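Local coordinates for amidohydrolase (Brucella melitensis biovar Abortus, PDB 4F0L) that acts as a metal-dependent hydrolase of the amidohydrolase superfamily, probably a deaminase related to formimidoylglutamate deiminase, at the interface of chains A and B. Sequence-based numbering; all coordinates share one arbitrary frame. Chains: chain A/B, Amidohydrolase.

Contact 1: the interface of chains A and B. Residues chain A 77-78, 87, 90, 306-307; chain B 348, 353-354.
B:Arg354 enters chain A and spreads its guanidinium group among A:Ala77, A:Asn306 and A:Trp90. This polar pocket probably helps to hold the pair together, if it is the biological dimer. B:Arg354 NH1 donates to the backbone O of A:Ala77 at 2.8 Å, in the carbonyl plane. The group also holds A:Asn306 by one backbone and one side-chain bond. B:Arg354 NE reaches the backbone O of A:Asn306 at 2.9 Å, tilted from the carbonyl plane. B:Arg354 NH2 reaches the side-chain OD1 of A:Asn306, also at 2.9 Å. One guanidinium face carries CD1 of A:Trp90, 3.6 Å above its centre, with the indole steeply inclined. CD2 of A:Leu307 touches the B:Arg354 chain and lies over the rim of one A:Trp90 face. CG of B:Arg354 lies 3.6 Å from ring atom CE1 of A:Phe87. A bend at chi3 (69°) turns the guanidinium away from the line of its methylenes.

B:Arg348 comes in extended and meets the carboxylate of A:Glu78 end-on. Its NH1 and NH2 both bond to OE1, and the two flat groups are nearly coplanar. NH1 also donates to A:Asn306 O, which therefore receives both arginines. B:Arg354 NH2 makes a longer salt bridge to the other oxygen, OE2. The two positive groups probably favour a charged glutamate.

In the second shell, water 1 links B:Arg354 NH1 to the backbone N of A:Trp90. A:Asn306 ND2 bonds to A:Glu78 OE2 at 3.0 Å, out of the carboxylate plane.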
ATOM      1  N   ALA A  77     -15.959  -2.139  -6.096  1.00 17.82           N
ATOM      2  CA  ALA A  77     -15.713  -2.979  -7.299  1.00 18.57           C
ATOM      3  C   ALA A  77     -14.785  -4.169  -7.042  1.00 19.30           C
ATOM      4  O   ALA A  77     -14.099  -4.642  -7.978  1.00 19.38           O
ATOM      5  CB  ALA A  77     -15.137  -2.115  -8.428  1.00 18.11           C
ATOM      6  N   GLU A  78     -14.780  -4.694  -5.812  1.00 19.69           N
ATOM      7  CA  GLU A  78     -13.838  -5.771  -5.434  1.00 19.86           C
ATOM      8  C   GLU A  78     -14.515  -7.123  -5.207  1.00 21.68           C
ATOM      9  O   GLU A  78     -14.017  -7.968  -4.447  1.00 21.22           O
ATOM     10  CB  GLU A  78     -13.017  -5.373  -4.211  1.00 19.05           C
ATOM     11  CG  GLU A  78     -12.426  -3.954  -4.277  1.00 18.22           C
ATOM     12  CD  GLU A  78     -11.572  -3.657  -5.519  1.00 17.24           C
ATOM     13  OE1 GLU A  78     -10.875  -4.569  -6.014  1.00 16.77           O
ATOM     14  OE2 GLU A  78     -11.584  -2.491  -5.979  1.00 16.52           O
ATOM     15  N   PHE A  87     -13.324  -7.896 -15.671  1.00 31.49           N
ATOM     16  CA  PHE A  87     -13.516  -6.435 -15.635  1.00 32.53           C
ATOM     17  C   PHE A  87     -14.971  -5.989 -15.644  1.00 33.60           C
ATOM     18  O   PHE A  87     -15.247  -4.789 -15.517  1.00 32.81           O
ATOM     19  CB  PHE A  87     -12.774  -5.759 -16.782  1.00 33.77           C
ATOM     20  CG  PHE A  87     -11.314  -6.019 -16.753  1.00 34.83           C
ATOM     21  CD1 PHE A  87     -10.475  -5.194 -16.028  1.00 35.36           C
ATOM     22  CD2 PHE A  87     -10.774  -7.119 -17.401  1.00 36.71           C
ATOM     23  CE1 PHE A  87      -9.123  -5.453 -15.957  1.00 35.30           C
ATOM     24  CE2 PHE A  87      -9.411  -7.378 -17.331  1.00 37.95           C
ATOM     25  CZ  PHE A  87      -8.585  -6.536 -16.601  1.00 35.64           C
ATOM     26  N   TRP A  90     -16.327  -3.994 -12.472  1.00 27.85           N
ATOM     27  CA  TRP A  90     -15.839  -2.602 -12.421  1.00 27.19           C
ATOM     28  C   TRP A  90     -16.634  -1.694 -13.350  1.00 27.76           C
ATOM     29  O   TRP A  90     -17.097  -0.642 -12.953  1.00 25.86           O
ATOM     30  CB  TRP A  90     -14.359  -2.538 -12.784  1.00 27.37           C
ATOM     31  CG  TRP A  90     -13.730  -1.210 -12.482  1.00 26.85           C
ATOM     32  CD1 TRP A  90     -13.080  -0.821 -11.308  1.00 27.30           C
ATOM     33  CD2 TRP A  90     -13.697  -0.029 -13.360  1.00 28.21           C
ATOM     34  NE1 TRP A  90     -12.643   0.494 -11.405  1.00 28.00           N
ATOM     35  CE2 TRP A  90     -12.993   1.025 -12.613  1.00 27.85           C
ATOM     36  CE3 TRP A  90     -14.163   0.246 -14.643  1.00 29.25           C
ATOM     37  CZ2 TRP A  90     -12.773   2.288 -13.153  1.00 28.35           C
ATOM     38  CZ3 TRP A  90     -13.944   1.517 -15.176  1.00 29.52           C
ATOM     39  CH2 TRP A  90     -13.256   2.516 -14.449  1.00 29.47           C
ATOM     40  N   ASN A 306      -4.941  -1.912  -9.298  1.00 13.80           N
ATOM     41  CA  ASN A 306      -6.327  -2.304  -9.023  1.00 14.66           C
ATOM     42  C   ASN A 306      -7.019  -2.825 -10.299  1.00 15.41           C
ATOM     43  O   ASN A 306      -7.890  -3.686 -10.228  1.00 15.75           O
ATOM     44  CB  ASN A 306      -7.070  -1.115  -8.399  1.00 14.49           C
ATOM     45  CG  ASN A 306      -8.535  -1.389  -8.120  1.00 14.88           C
ATOM     46  OD1 ASN A 306      -9.342  -1.332  -9.024  1.00 15.12           O
ATOM     47  ND2 ASN A 306      -8.879  -1.697  -6.870  1.00 15.15           N
ATOM     48  N   LEU A 307      -6.636  -2.278 -11.446  1.00 15.54           N
ATOM     49  CA  LEU A 307      -7.220  -2.697 -12.719  1.00 17.01           C
ATOM     50  C   LEU A 307      -6.418  -3.818 -13.441  1.00 17.80           C
ATOM     51  O   LEU A 307      -6.852  -4.317 -14.478  1.00 19.67           O
ATOM     52  CB  LEU A 307      -7.387  -1.479 -13.639  1.00 16.57           C
ATOM     53  CG  LEU A 307      -8.339  -0.388 -13.131  1.00 16.57           C
ATOM     54  CD1 LEU A 307      -8.422   0.757 -14.142  1.00 16.47           C
ATOM     55  CD2 LEU A 307      -9.716  -0.993 -12.801  1.00 18.12           C
TER
ATOM     56  N   ARG B 348      -3.128  -9.291  -9.820  1.00 18.43           N
ATOM     57  CA  ARG B 348      -3.800  -8.529 -10.874  1.00 18.93           C
ATOM     58  C   ARG B 348      -2.827  -8.100 -11.978  1.00 20.28           C
ATOM     59  O   ARG B 348      -3.157  -8.168 -13.173  1.00 20.32           O
ATOM     60  CB  ARG B 348      -4.523  -7.295 -10.308  1.00 18.05           C
ATOM     61  CG  ARG B 348      -5.670  -7.658  -9.394  1.00 17.30           C
ATOM     62  CD  ARG B 348      -6.658  -6.541  -9.105  1.00 16.67           C
ATOM     63  NE  ARG B 348      -7.608  -7.032  -8.112  1.00 15.93           N
ATOM     64  CZ  ARG B 348      -8.535  -6.301  -7.497  1.00 15.82           C
ATOM     65  NH1 ARG B 348      -8.703  -5.016  -7.802  1.00 15.45           N
ATOM     66  NH2 ARG B 348      -9.331  -6.882  -6.590  1.00 15.23           N
ATOM     67  N   ALA B 353      -5.844  -9.088 -14.708  1.00 26.06           N
ATOM     68  CA  ALA B 353      -7.237  -9.434 -14.341  1.00 25.33           C
ATOM     69  C   ALA B 353      -7.580  -8.765 -13.013  1.00 23.35           C
ATOM     70  O   ALA B 353      -6.696  -8.251 -12.330  1.00 21.52           O
ATOM     71  CB  ALA B 353      -7.417 -10.958 -14.240  1.00 26.67           C
ATOM     72  N   ARG B 354      -8.863  -8.737 -12.667  1.00 22.23           N
ATOM     73  CA  ARG B 354      -9.283  -8.223 -11.370  1.00 20.92           C
ATOM     74  C   ARG B 354      -9.941  -9.322 -10.538  1.00 20.42           C
ATOM     75  O   ARG B 354     -10.446 -10.312 -11.070  1.00 20.13           O
ATOM     76  CB  ARG B 354     -10.257  -7.065 -11.533  1.00 20.89           C
ATOM     77  CG  ARG B 354      -9.752  -5.958 -12.437  1.00 20.80           C
ATOM     78  CD  ARG B 354     -10.674  -4.754 -12.420  1.00 19.89           C
ATOM     79  NE  ARG B 354     -10.656  -4.037 -11.158  1.00 18.99           N
ATOM     80  CZ  ARG B 354     -11.633  -3.993 -10.247  1.00 18.78           C
ATOM     81  NH1 ARG B 354     -12.772  -4.646 -10.410  1.00 19.82           N
ATOM     82  NH2 ARG B 354     -11.464  -3.261  -9.142  1.00 18.07           N
TER
HETATM   83  O   HOH W   1     -14.243  -6.028 -12.465  1.00 19.47           O

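Contact 2: the interface of chains A and B. Residues chain A 355, 362-364, 413; chain B 77-79.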
ATOM      1  N   ASN A 355      15.595  -0.608  -4.942  1.00 20.33           N
ATOM      2  CA  ASN A 355      15.929   0.803  -5.214  1.00 20.67           C
ATOM      3  C   ASN A 355      16.127   1.043  -6.718  1.00 20.96           C
ATOM      4  O   ASN A 355      17.143   1.593  -7.166  1.00 20.45           O
ATOM      5  CB  ASN A 355      17.140   1.175  -4.356  1.00 20.92           C
ATOM      6  CG  ASN A 355      16.820   1.035  -2.873  1.00 21.41           C
ATOM      7  OD1 ASN A 355      15.812   1.593  -2.423  1.00 20.57           O
ATOM      8  ND2 ASN A 355      17.615   0.242  -2.130  1.00 21.96           N
ATOM      9  N   GLY A 362      21.279   7.607  -4.616  1.00 30.60           N
ATOM     10  CA  GLY A 362      20.466   8.270  -3.607  1.00 28.04           C
ATOM     11  C   GLY A 362      19.308   7.480  -3.040  1.00 24.67           C
ATOM     12  O   GLY A 362      19.189   6.257  -3.219  1.00 25.72           O
ATOM     13  N   SER A 363      18.472   8.211  -2.315  1.00 22.22           N
ATOM     14  CA  SER A 363      17.243   7.696  -1.719  1.00 19.98           C
ATOM     15  C   SER A 363      16.197   7.457  -2.824  1.00 18.79           C
ATOM     16  O   SER A 363      16.018   8.296  -3.704  1.00 17.66           O
ATOM     17  CB  SER A 363      16.715   8.702  -0.686  1.00 18.88           C
ATOM     18  OG  SER A 363      15.330   8.545  -0.437  1.00 17.89           O
ATOM     19  N   THR A 364      15.527   6.314  -2.778  1.00 17.15           N
ATOM     20  CA  THR A 364      14.466   6.030  -3.733  1.00 16.35           C
ATOM     21  C   THR A 364      13.298   6.977  -3.461  1.00 15.57           C
ATOM     22  O   THR A 364      12.682   7.497  -4.384  1.00 15.50           O
ATOM     23  CB  THR A 364      14.017   4.539  -3.642  1.00 16.17           C
ATOM     24  OG1 THR A 364      15.125   3.698  -3.987  1.00 17.15           O
ATOM     25  CG2 THR A 364      12.821   4.233  -4.547  1.00 15.53           C
ATOM     26  N   ASP A 413      11.765   8.561   2.965  1.00 13.68           N
ATOM     27  CA  ASP A 413      11.716   7.095   2.903  1.00 14.20           C
ATOM     28  C   ASP A 413      10.811   6.537   3.999  1.00 14.17           C
ATOM     29  O   ASP A 413      10.127   5.540   3.802  1.00 14.94           O
ATOM     30  CB  ASP A 413      13.135   6.491   2.954  1.00 14.90           C
ATOM     31  CG  ASP A 413      13.911   6.706   1.673  1.00 15.20           C
ATOM     32  OD1 ASP A 413      13.278   6.816   0.608  1.00 16.03           O
ATOM     33  OD2 ASP A 413      15.150   6.787   1.705  1.00 15.04           O
TER
ATOM     34  N   ALA B  77      16.509   1.101   4.510  1.00 20.68           N
ATOM     35  CA  ALA B  77      17.182   0.333   3.441  1.00 21.62           C
ATOM     36  C   ALA B  77      16.751   0.746   2.018  1.00 22.56           C
ATOM     37  O   ALA B  77      16.811  -0.074   1.092  1.00 23.09           O
ATOM     38  CB  ALA B  77      16.960  -1.168   3.641  1.00 21.41           C
ATOM     39  N   GLU B  78      16.319   1.997   1.839  1.00 21.14           N
ATOM     40  CA  GLU B  78      15.767   2.436   0.563  1.00 21.58           C
ATOM     41  C   GLU B  78      16.693   3.415  -0.185  1.00 22.39           C
ATOM     42  O   GLU B  78      16.220   4.211  -0.997  1.00 21.59           O
ATOM     43  CB  GLU B  78      14.378   3.052   0.738  1.00 20.85           C
ATOM     44  CG  GLU B  78      13.431   2.245   1.644  1.00 20.66           C
ATOM     45  CD  GLU B  78      13.211   0.796   1.226  1.00 20.50           C
ATOM     46  OE1 GLU B  78      13.234   0.495   0.006  1.00 22.13           O
ATOM     47  OE2 GLU B  78      13.015  -0.058   2.126  1.00 20.02           O
ATOM     48  N   ARG B  79      17.992   3.334   0.092  1.00 23.37           N
ATOM     49  CA  ARG B  79      19.005   4.102  -0.622  1.00 26.12           C
ATOM     50  C   ARG B  79      19.821   3.166  -1.483  1.00 26.85           C
ATOM     51  O   ARG B  79      20.283   2.133  -1.005  1.00 26.33           O
ATOM     52  CB  ARG B  79      19.952   4.802   0.340  1.00 28.17           C
ATOM     53  CG  ARG B  79      19.337   5.931   1.142  1.00 30.50           C
ATOM     54  CD  ARG B  79      20.412   6.727   1.864  1.00 32.25           C
ATOM     55  NE  ARG B  79      21.154   7.630   0.986  1.00 34.74           N
ATOM     56  CZ  ARG B  79      20.774   8.866   0.628  1.00 34.67           C
ATOM     57  NH1 ARG B  79      19.629   9.399   1.059  1.00 35.46           N
ATOM     58  NH2 ARG B  79      21.552   9.583  -0.172  1.00 34.88           N
TER
HETATM   59  O   HOH W   2      16.236   4.478   3.111  1.00 19.96           O
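A:Ser363 and B:Arg79 pair as an antiparallel beta bridge between two copies of this amidohydrolase-family protein, with B:Glu78 and A:Thr364 beside it. The tight part is at the N-terminal end of helix 364-379. The first residue of that helix, A:Thr364, donates its backbone N to B:Glu78 O at 2.8 Å. The bond is straight, 171° at H. The carbonyl of B:Glu78 thus meets the start of the helix, whose dipole would probably strengthen the contact.

With chi1 at -63°, OG1 of A:Thr364 sits beside its own backbone N and donates to OD1 of A:Asn355, at 2.7 Å. Its approach to B:Glu78 O is weak and competes for the same hydrogen. The amide of A:Asn355 lies along the B:Ala77-B:Glu78 backbone. Its ND2 makes a weak bond to B:Ala77 O. As modelled, A:Asn355 OD1 comes 3.0 Å from B:Glu78 O; both atoms accept, so this detail is doubtful.

The looser side has A:Asp413 and the B:Arg79 side chain. CG of A:Asp413 packs on CB of B:Glu78, at 3.8 Å. A:Asp413 OD2 accepts from A:Ser363 OG at 2.8 Å. Water 2 carries the polar link across, between A:Asp413 OD2 and B:Glu78 N. The bent B:Arg79 lays a guanidinium face over the A:Gly362-A:Ser363 peptide. B:Arg79 NH1 stays 5.2 Å from A:Asp413 OD2, too far for a salt bridge.

Contact 3: the interface of chains A and B. Residues chain A 75, 78; chain B 348, 354-355, 365, 413-414, 417.
A:Gly75 has a positive phi (84°), and its carbonyl O lies 3.4 Å from CB of B:Asp413, on helix 408-417. Three residues on, the side chain of A:Glu78 runs across B:Asp413 and then B:Phe417 on its way to the two arginines. CB of A:Glu78 packs on CG of B:Asp413 at 3.7 Å. CG of A:Glu78 touches ring atom CD2 of B:Phe417, also at 3.7 Å. The bend at chi2 (-55°) then folds the carboxylate over the ring. A:Glu78 OE1 stands 4.2 Å above the centre of the B:Phe417 ring, with the two planes 26° apart. One side of the salt-bridged carboxylate is thus covered by an aromatic face.

B:Asp413 is held within its own chain. B:Asp413 OD1 accepts from the backbone N of B:Gly365, in the first turn of helix 364-379, at 2.8 Å. Its OD2 turns to water 3. This water also meets A:Gly75 O at 2.8 Å and A:Glu78 N at 2.9 Å, so it joins both ends of the 75-78 loop to chain B.

The site seats the 75-78 loop of one subunit against helix 408-417 of the other, next to its two arginines, and probably helps to hold the dimer together, if the deposited pair is the biological one.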
ATOM      1  N   GLY A  75     -13.888   0.941  -3.295  1.00 15.53           N
ATOM      2  CA  GLY A  75     -14.162  -0.187  -2.420  1.00 16.05           C
ATOM      3  C   GLY A  75     -15.361  -1.018  -2.808  1.00 16.77           C
ATOM      4  O   GLY A  75     -15.608  -2.054  -2.198  1.00 17.62           O
ATOM      5  N   GLU A  78     -14.780  -4.694  -5.812  1.00 19.69           N
ATOM      6  CA  GLU A  78     -13.838  -5.771  -5.434  1.00 19.86           C
ATOM      7  C   GLU A  78     -14.515  -7.123  -5.207  1.00 21.68           C
ATOM      8  O   GLU A  78     -14.017  -7.968  -4.447  1.00 21.22           O
ATOM      9  CB  GLU A  78     -13.017  -5.373  -4.211  1.00 19.05           C
ATOM     10  CG  GLU A  78     -12.426  -3.954  -4.277  1.00 18.22           C
ATOM     11  CD  GLU A  78     -11.572  -3.657  -5.519  1.00 17.24           C
ATOM     12  OE1 GLU A  78     -10.875  -4.569  -6.014  1.00 16.77           O
ATOM     13  OE2 GLU A  78     -11.584  -2.491  -5.979  1.00 16.52           O
TER
ATOM     14  N   ARG B 348      -3.128  -9.291  -9.820  1.00 18.43           N
ATOM     15  CA  ARG B 348      -3.800  -8.529 -10.874  1.00 18.93           C
ATOM     16  C   ARG B 348      -2.827  -8.100 -11.978  1.00 20.28           C
ATOM     17  O   ARG B 348      -3.157  -8.168 -13.173  1.00 20.32           O
ATOM     18  CB  ARG B 348      -4.523  -7.295 -10.308  1.00 18.05           C
ATOM     19  CG  ARG B 348      -5.670  -7.658  -9.394  1.00 17.30           C
ATOM     20  CD  ARG B 348      -6.658  -6.541  -9.105  1.00 16.67           C
ATOM     21  NE  ARG B 348      -7.608  -7.032  -8.112  1.00 15.93           N
ATOM     22  CZ  ARG B 348      -8.535  -6.301  -7.497  1.00 15.82           C
ATOM     23  NH1 ARG B 348      -8.703  -5.016  -7.802  1.00 15.45           N
ATOM     24  NH2 ARG B 348      -9.331  -6.882  -6.590  1.00 15.23           N
ATOM     25  N   ARG B 354      -8.863  -8.737 -12.667  1.00 22.23           N
ATOM     26  CA  ARG B 354      -9.283  -8.223 -11.370  1.00 20.92           C
ATOM     27  C   ARG B 354      -9.941  -9.322 -10.538  1.00 20.42           C
ATOM     28  O   ARG B 354     -10.446 -10.312 -11.070  1.00 20.13           O
ATOM     29  CB  ARG B 354     -10.257  -7.065 -11.533  1.00 20.89           C
ATOM     30  CG  ARG B 354      -9.752  -5.958 -12.437  1.00 20.80           C
ATOM     31  CD  ARG B 354     -10.674  -4.754 -12.420  1.00 19.89           C
ATOM     32  NE  ARG B 354     -10.656  -4.037 -11.158  1.00 18.99           N
ATOM     33  CZ  ARG B 354     -11.633  -3.993 -10.247  1.00 18.78           C
ATOM     34  NH1 ARG B 354     -12.772  -4.646 -10.410  1.00 19.82           N
ATOM     35  NH2 ARG B 354     -11.464  -3.261  -9.142  1.00 18.07           N
ATOM     36  N   ASN B 355      -9.976  -9.093  -9.230  1.00 19.48           N
ATOM     37  CA  ASN B 355     -10.582 -10.026  -8.262  1.00 19.46           C
ATOM     38  C   ASN B 355     -10.110 -11.458  -8.483  1.00 19.87           C
ATOM     39  O   ASN B 355     -10.899 -12.375  -8.618  1.00 19.65           O
ATOM     40  CB  ASN B 355     -12.098  -9.860  -8.350  1.00 20.08           C
ATOM     41  CG  ASN B 355     -12.510  -8.452  -7.970  1.00 20.34           C
ATOM     42  OD1 ASN B 355     -12.096  -7.966  -6.897  1.00 19.46           O
ATOM     43  ND2 ASN B 355     -13.270  -7.768  -8.848  1.00 20.21           N
ATOM     44  N   GLY B 365     -11.802  -9.205  -0.776  1.00 15.03           N
ATOM     45  CA  GLY B 365     -11.367  -8.903   0.595  1.00 14.16           C
ATOM     46  C   GLY B 365     -11.824  -9.968   1.578  1.00 14.14           C
ATOM     47  O   GLY B 365     -11.062 -10.398   2.454  1.00 13.86           O
ATOM     48  N   ASP B 413     -13.899  -4.994   2.000  1.00 14.75           N
ATOM     49  CA  ASP B 413     -13.346  -4.423   0.771  1.00 15.11           C
ATOM     50  C   ASP B 413     -12.990  -2.946   0.961  1.00 14.71           C
ATOM     51  O   ASP B 413     -11.981  -2.471   0.435  1.00 14.65           O
ATOM     52  CB  ASP B 413     -14.293  -4.663  -0.398  1.00 15.86           C
ATOM     53  CG  ASP B 413     -14.348  -6.128  -0.809  1.00 16.58           C
ATOM     54  OD1 ASP B 413     -13.356  -6.839  -0.633  1.00 16.80           O
ATOM     55  OD2 ASP B 413     -15.364  -6.567  -1.335  1.00 17.52           O
ATOM     56  N   GLY B 414     -13.750  -2.243   1.788  1.00 14.88           N
ATOM     57  CA  GLY B 414     -13.493  -0.825   2.057  1.00 14.49           C
ATOM     58  C   GLY B 414     -12.249  -0.653   2.875  1.00 13.92           C
ATOM     59  O   GLY B 414     -11.404   0.217   2.630  1.00 14.01           O
ATOM     60  N   PHE B 417      -9.071  -2.291   0.446  1.00 12.02           N
ATOM     61  CA  PHE B 417      -8.757  -1.695  -0.853  1.00 12.07           C
ATOM     62  C   PHE B 417      -8.907  -0.202  -0.955  1.00 12.58           C
ATOM     63  O   PHE B 417      -8.276   0.413  -1.778  1.00 12.56           O
ATOM     64  CB  PHE B 417      -9.570  -2.380  -1.959  1.00 12.71           C
ATOM     65  CG  PHE B 417      -9.213  -3.828  -2.142  1.00 12.57           C
ATOM     66  CD1 PHE B 417      -8.028  -4.191  -2.762  1.00 12.52           C
ATOM     67  CD2 PHE B 417     -10.026  -4.831  -1.628  1.00 12.70           C
ATOM     68  CE1 PHE B 417      -7.682  -5.522  -2.924  1.00 12.79           C
ATOM     69  CE2 PHE B 417      -9.670  -6.170  -1.769  1.00 12.64           C
ATOM     70  CZ  PHE B 417      -8.503  -6.521  -2.421  1.00 12.72           C
TER
HETATM   71  O   HOH W   3     -16.346  -4.460  -3.383  1.00 15.88           O

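Contacts 1 and 3 are adjoining parts of one patch: the centres of their C-alpha atoms are about 7 Å apart, and they share A:Glu78, B:Arg348 and B:Arg354. The C-alpha centre of contact 2 is about 30 Å from that of contact 1 and about 29 Å from that of contact 3, with the roles of the chains exchanged. There the 77-79 loop comes from chain B and helices 364-379 and 408-418 from chain A. The interface is two-fold symmetric, so each subunit both offers this loop and receives its partner's. Contacts repeated at two separate places would probably resist rocking of the subunits, if this dimer also forms in solution.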